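PDB 2ZPO: ribonuclease from Chelonia mydas, which probably cleaves single- and double-stranded RNA on the 3' side of pyrimidine nucleotides, as a secreted endonuclease of the pancreatic ribonuclease family. Local coordinates for residues R33-T36 with C40-T43; R82-S87 with N93-T98. All coordinates share one frame; numbering follows the deposited sequence.

Contact 1. Residues R33-T36 with C40-T43; sequences RGMT and CKFT. With SO4 (sulfate ion), chain B.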
loop_
_atom_site.group_PDB
_atom_site.type_symbol
_atom_site.label_atom_id
_atom_site.label_comp_id
_atom_site.label_asym_id
_atom_site.label_seq_id
_atom_site.Cartn_x
_atom_site.Cartn_y
_atom_site.Cartn_z
ATOM N N ARG A 33 6.346 1.263 -9.628
ATOM C CA ARG A 33 6.068 0.014 -8.932
ATOM C C ARG A 33 5.268 -1.002 -9.751
ATOM O O ARG A 33 4.820 -2.007 -9.216
ATOM C CB ARG A 33 5.376 0.303 -7.589
ATOM C CG ARG A 33 6.210 1.092 -6.618
ATOM C CD ARG A 33 7.526 0.375 -6.268
ATOM N NE ARG A 33 8.255 1.128 -5.238
ATOM C CZ ARG A 33 8.113 0.932 -3.922
ATOM N NH1 ARG A 33 7.288 -0.000 -3.485
ATOM N NH2 ARG A 33 8.821 1.645 -3.056
ATOM N N GLY A 34 5.066 -0.730 -11.038
ATOM C CA GLY A 34 4.510 -1.763 -11.927
ATOM C C GLY A 34 2.999 -1.820 -11.942
ATOM O O GLY A 34 2.421 -2.824 -12.324
ATOM N N MET A 35 2.356 -0.737 -11.513
ATOM C CA MET A 35 0.907 -0.721 -11.336
ATOM C C MET A 35 0.116 0.075 -12.405
ATOM O O MET A 35 -1.085 0.323 -12.257
ATOM C CB MET A 35 0.565 -0.282 -9.901
ATOM C CG MET A 35 0.797 -1.393 -8.883
ATOM S SD MET A 35 0.422 -0.846 -7.184
ATOM C CE MET A 35 1.816 0.231 -6.880
ATOM N N THR A 36 0.785 0.420 -13.510
ATOM C CA THR A 36 0.087 1.112 -14.607
ATOM C C THR A 36 0.184 0.387 -15.956
ATOM O O THR A 36 -0.258 0.920 -16.978
ATOM C CB THR A 36 0.512 2.580 -14.765
ATOM O OG1 THR A 36 1.883 2.654 -15.134
ATOM C CG2 THR A 36 0.309 3.351 -13.460
ATOM N N CYS A 40 -4.399 0.715 -15.756
ATOM C CA CYS A 40 -4.278 1.559 -14.563
ATOM C C CYS A 40 -4.945 0.896 -13.362
ATOM O O CYS A 40 -6.157 0.661 -13.396
ATOM C CB CYS A 40 -4.954 2.908 -14.778
ATOM S SG CYS A 40 -4.510 3.778 -16.263
ATOM N N LYS A 41 -4.169 0.566 -12.322
ATOM C CA LYS A 41 -4.771 0.133 -11.050
ATOM C C LYS A 41 -5.598 1.290 -10.471
ATOM O O LYS A 41 -5.168 2.453 -10.478
ATOM C CB LYS A 41 -3.716 -0.355 -10.060
ATOM C CG LYS A 41 -4.290 -0.978 -8.757
ATOM C CD LYS A 41 -3.187 -1.603 -7.941
ATOM C CE LYS A 41 -3.750 -2.214 -6.660
ATOM N NZ LYS A 41 -2.649 -2.382 -5.649
ATOM N N PHE A 42 -6.797 0.978 -9.978
ATOM C CA PHE A 42 -7.715 2.022 -9.538
ATOM C C PHE A 42 -7.260 2.765 -8.276
ATOM O O PHE A 42 -7.349 3.997 -8.212
ATOM C CB PHE A 42 -9.132 1.447 -9.374
ATOM C CG PHE A 42 -9.869 1.287 -10.677
ATOM C CD1 PHE A 42 -10.263 2.407 -11.411
ATOM C CD2 PHE A 42 -10.180 0.020 -11.171
ATOM C CE1 PHE A 42 -10.948 2.268 -12.623
ATOM C CE2 PHE A 42 -10.867 -0.128 -12.382
ATOM C CZ PHE A 42 -11.248 1.004 -13.104
ATOM N N THR A 43 -6.794 2.018 -7.281
ATOM C CA THR A 43 -6.389 2.597 -5.999
ATOM C C THR A 43 -5.262 1.793 -5.404
ATOM O O THR A 43 -5.156 0.592 -5.632
ATOM C CB THR A 43 -7.598 2.679 -5.000
ATOM O OG1 THR A 43 -7.257 3.476 -3.870
ATOM C CG2 THR A 43 -8.000 1.297 -4.521
HETATM S S SO4 B . -3.384 -6.235 -2.864
HETATM O O1 SO4 B . -2.787 -5.223 -3.731
HETATM O O2 SO4 B . -4.748 -6.552 -3.282
HETATM O O3 SO4 B . -2.593 -7.487 -2.867
HETATM O O4 SO4 B . -3.482 -5.702 -1.518
#
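Met35 and Lys41 carry this contact, meeting through both backbone and side chain where the loop after helix 22-32 doubles back on itself. Lys41 N donates to Met35 O at 3.1 Å, with the N-H pointing almost straight at the oxygen (166°) and the donor lying nearly along the C=O axis. The bond sets the lysine backbone beside Met35, with Lys41 CB 3.5 Å from Met35 O. CG of Lys41 stands opposite the backbone N (chi1 -173°) and the chain beyond stays extended, which lays CD and NZ alongside the thioether of Met35. The two side chains cross obliquely: Met35 SD packs against Lys41 CD at 3.8 Å and lies equally far from Lys41 NZ. Methionine thus gives the lysine shaft an apolar flank, and itself also packs on Met30 and Phe46. Thr36 and Cys40 add backbone proximity, with their CA atoms 4.4 Å apart, and the disulfide from Cys40 ties the returning arm of the loop to Cys92, far along the sequence. At the far end of the lysine, NZ is hydrogen-bonded to Asn44 OD1, and a weak bond of 3.4 Å joins Lys41 NZ to sulfate O1; the same sulfate is bound by His11 and His114. An alanine here would keep the backbone bond, but the sulfate would probably lose its ammonium partner, Asn44 OD1 this donor, and Met35 SD the chain packed against it. Such a lysine, reaching an anion held by two histidines, is characteristic of the ribonuclease A active site, where the sulfate probably marks the place of the scissile phosphate and the lysine probably helps bind substrate, as in relatives.

Contact 2. Residues R82-S87 with N93-T98; sequences RLQGGS and NYNGGT. With SO4 (sulfate ion), chain D; SO4 (sulfate ion), chain F.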
loop_
_atom_site.group_PDB
_atom_site.type_symbol
_atom_site.label_atom_id
_atom_site.label_comp_id
_atom_site.label_asym_id
_atom_site.label_seq_id
_atom_site.Cartn_x
_atom_site.Cartn_y
_atom_site.Cartn_z
ATOM N N ARG A 82 -5.610 7.371 -5.795
ATOM C CA ARG A 82 -6.860 6.982 -6.450
ATOM C C ARG A 82 -6.852 7.556 -7.868
ATOM O O ARG A 82 -6.536 8.717 -8.077
ATOM C CB ARG A 82 -8.075 7.487 -5.664
ATOM C CG ARG A 82 -8.410 6.621 -4.441
ATOM C CD ARG A 82 -9.510 7.222 -3.549
ATOM N NE ARG A 82 -10.844 7.233 -4.169
ATOM C CZ ARG A 82 -11.750 6.253 -4.057
ATOM N NH1 ARG A 82 -11.475 5.149 -3.378
ATOM N NH2 ARG A 82 -12.936 6.374 -4.661
ATOM N N LEU A 83 -7.183 6.697 -8.829
ATOM C CA LEU A 83 -7.173 7.025 -10.249
ATOM C C LEU A 83 -8.178 8.124 -10.545
ATOM O O LEU A 83 -9.302 8.099 -10.033
ATOM C CB LEU A 83 -7.551 5.786 -11.051
ATOM C CG LEU A 83 -7.328 5.806 -12.571
ATOM C CD1 LEU A 83 -5.842 5.865 -12.949
ATOM C CD2 LEU A 83 -7.977 4.590 -13.184
ATOM N N GLN A 84 -7.754 9.094 -11.345
ATOM C CA GLN A 84 -8.701 10.053 -11.935
ATOM C C GLN A 84 -9.543 9.359 -12.993
ATOM O O GLN A 84 -9.012 8.776 -13.973
ATOM C CB GLN A 84 -7.987 11.233 -12.574
ATOM C CG GLN A 84 -7.094 11.953 -11.614
ATOM C CD GLN A 84 -6.725 13.324 -12.070
ATOM O OE1 GLN A 84 -6.472 13.573 -13.258
ATOM N NE2 GLN A 84 -6.656 14.249 -11.118
ATOM N N GLY A 85 -10.858 9.465 -12.796
ATOM C CA GLY A 85 -11.904 8.787 -13.600
ATOM C C GLY A 85 -11.742 7.288 -13.543
ATOM O O GLY A 85 -11.320 6.740 -12.517
ATOM N N GLY A 86 -12.221 6.594 -14.566
ATOM C CA GLY A 86 -12.976 5.297 -14.368
ATOM C C GLY A 86 -12.288 4.382 -15.437
ATOM O O GLY A 86 -12.650 3.208 -15.518
ATOM N N SER A 87 -11.392 4.899 -16.287
ATOM C CA SER A 87 -10.878 4.077 -17.375
ATOM C C SER A 87 -9.557 3.431 -17.019
ATOM O O SER A 87 -8.660 4.100 -16.489
ATOM C CB SER A 87 -10.729 4.902 -18.643
ATOM O OG SER A 87 -10.120 4.099 -19.673
ATOM N N ASN A 93 -3.596 8.798 -14.582
ATOM C CA ASN A 93 -3.405 9.973 -13.720
ATOM C C ASN A 93 -4.066 9.776 -12.379
ATOM O O ASN A 93 -5.211 9.294 -12.303
ATOM C CB ASN A 93 -3.967 11.227 -14.387
ATOM C CG ASN A 93 -3.170 11.617 -15.607
ATOM O OD1 ASN A 93 -2.026 12.022 -15.483
ATOM N ND2 ASN A 93 -3.763 11.478 -16.787
ATOM N N TYR A 94 -3.349 10.119 -11.311
ATOM C CA TYR A 94 -3.828 9.853 -9.957
ATOM C C TYR A 94 -4.000 11.118 -9.157
ATOM O O TYR A 94 -3.369 12.126 -9.454
ATOM C CB TYR A 94 -2.853 8.904 -9.217
ATOM C CG TYR A 94 -2.876 7.508 -9.801
ATOM C CD1 TYR A 94 -3.779 6.546 -9.319
ATOM C CD2 TYR A 94 -2.038 7.158 -10.855
ATOM C CE1 TYR A 94 -3.834 5.282 -9.866
ATOM C CE2 TYR A 94 -2.078 5.866 -11.416
ATOM C CZ TYR A 94 -2.987 4.938 -10.916
ATOM O OH TYR A 94 -3.040 3.666 -11.461
ATOM N N ASN A 95 -4.886 11.057 -8.161
ATOM C CA ASN A 95 -4.907 12.035 -7.076
ATOM C C ASN A 95 -4.507 11.269 -5.815
ATOM O O ASN A 95 -4.524 10.043 -5.794
ATOM C CB ASN A 95 -6.294 12.653 -6.895
ATOM C CG ASN A 95 -6.741 13.456 -8.109
ATOM O OD1 ASN A 95 -6.028 14.356 -8.582
ATOM N ND2 ASN A 95 -7.913 13.120 -8.632
ATOM N N GLY A 96 -4.119 11.990 -4.770
ATOM C CA GLY A 96 -3.606 11.313 -3.588
ATOM C C GLY A 96 -3.849 12.129 -2.338
ATOM O O GLY A 96 -4.063 13.332 -2.417
ATOM N N GLY A 97 -3.853 11.451 -1.192
ATOM C CA GLY A 97 -3.859 12.097 0.110
ATOM C C GLY A 97 -2.867 11.384 1.006
ATOM O O GLY A 97 -2.470 10.255 0.723
ATOM N N THR A 98 -2.469 12.042 2.098
ATOM C CA THR A 98 -1.646 11.389 3.107
ATOM C C THR A 98 -2.381 11.353 4.449
ATOM O O THR A 98 -3.300 12.151 4.707
ATOM C CB THR A 98 -0.266 12.059 3.256
ATOM O OG1 THR A 98 -0.414 13.425 3.695
ATOM C CG2 THR A 98 0.494 12.053 1.935
HETATM S S SO4 D . -1.658 15.761 1.473
HETATM O O1 SO4 D . -1.817 15.421 0.053
HETATM O O2 SO4 D . -2.702 15.107 2.294
HETATM O O3 SO4 D . -0.314 15.392 1.900
HETATM O O4 SO4 D . -1.801 17.216 1.636
HETATM S S SO4 F . -12.217 10.028 -5.207
HETATM O O1 SO4 F . -11.094 9.357 -5.859
HETATM O O2 SO4 F . -12.603 11.207 -5.979
HETATM O O3 SO4 F . -13.351 9.107 -5.130
HETATM O O4 SO4 F . -11.827 10.451 -3.865
HETATM O O HOH W 1 -8.899 10.732 -8.188
HETATM O O HOH W 2 -6.437 8.319 -15.286
#
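Arg82 and Asn95 pair through two backbone hydrogen bonds, the antiparallel hydrogen-bonded pair near the end of the beta hairpin formed by strands 69-83 and 94-108. Arg82 N reaches Asn95 O at 2.9 Å, and Asn95 N returns the bond to Arg82 O. Past the neighbouring non-hydrogen-bonded pair of Leu83 and Tyr94, Gln84 N binds Asn93 O at 2.7 Å and continues the ladder as the strands part. Leu83 drops CD1 over one face of the Tyr94 ring, a CH-pi contact 3.9 Å from the ring centroid and displaced toward the rim. The ring also touches Cys26 and Met30 of helix 22-32, and its hydroxyl is hydrogen-bonded to Lys41 O. Gln84 and Asn95 meet amide to amide, their planes 61° apart: Gln84 NE2 lies 2.6 Å from Asn95 OD1, a short, strained bond, bent at the hydrogen (133°), whose details are doubtful. Waters lie between Asn95 ND2 and Arg82 O, and between Asn93 N and Gln84 O, and probably bridge them. Farther out, Thr98 grips one sulfate through its backbone N and OG1. Arg82, probably part of the substrate site as in relatives, holds another sulfate, consistent with an ability to receive RNA phosphate. Its chain bends at chi3 (69°), turning the guanidinium edge to that ion, with Arg82 NE 2.7 Å from sulfate O1 and NH2 2.8 Å from O3.

Overall arrangement
Contact 1 closes before contact 2 opens along the chain, yet their centres lie only about 10 Å apart, on the same side of the molecule's centre. The first is formed within the loop between helix 22-32 and strand 43-47; the second joins strands 69-83 and 94-108 of the curled antiparallel sheet. The 40-43 segment is laid against the hairpin, probably by a hydrogen bond from Leu83 N to Phe42 O, while Thr43 packs on Arg82. The hairpin thus backs the loop that presents Lys41, and residues that probably bind substrate, Lys41 to Thr43 and Arg82, are gathered in one region.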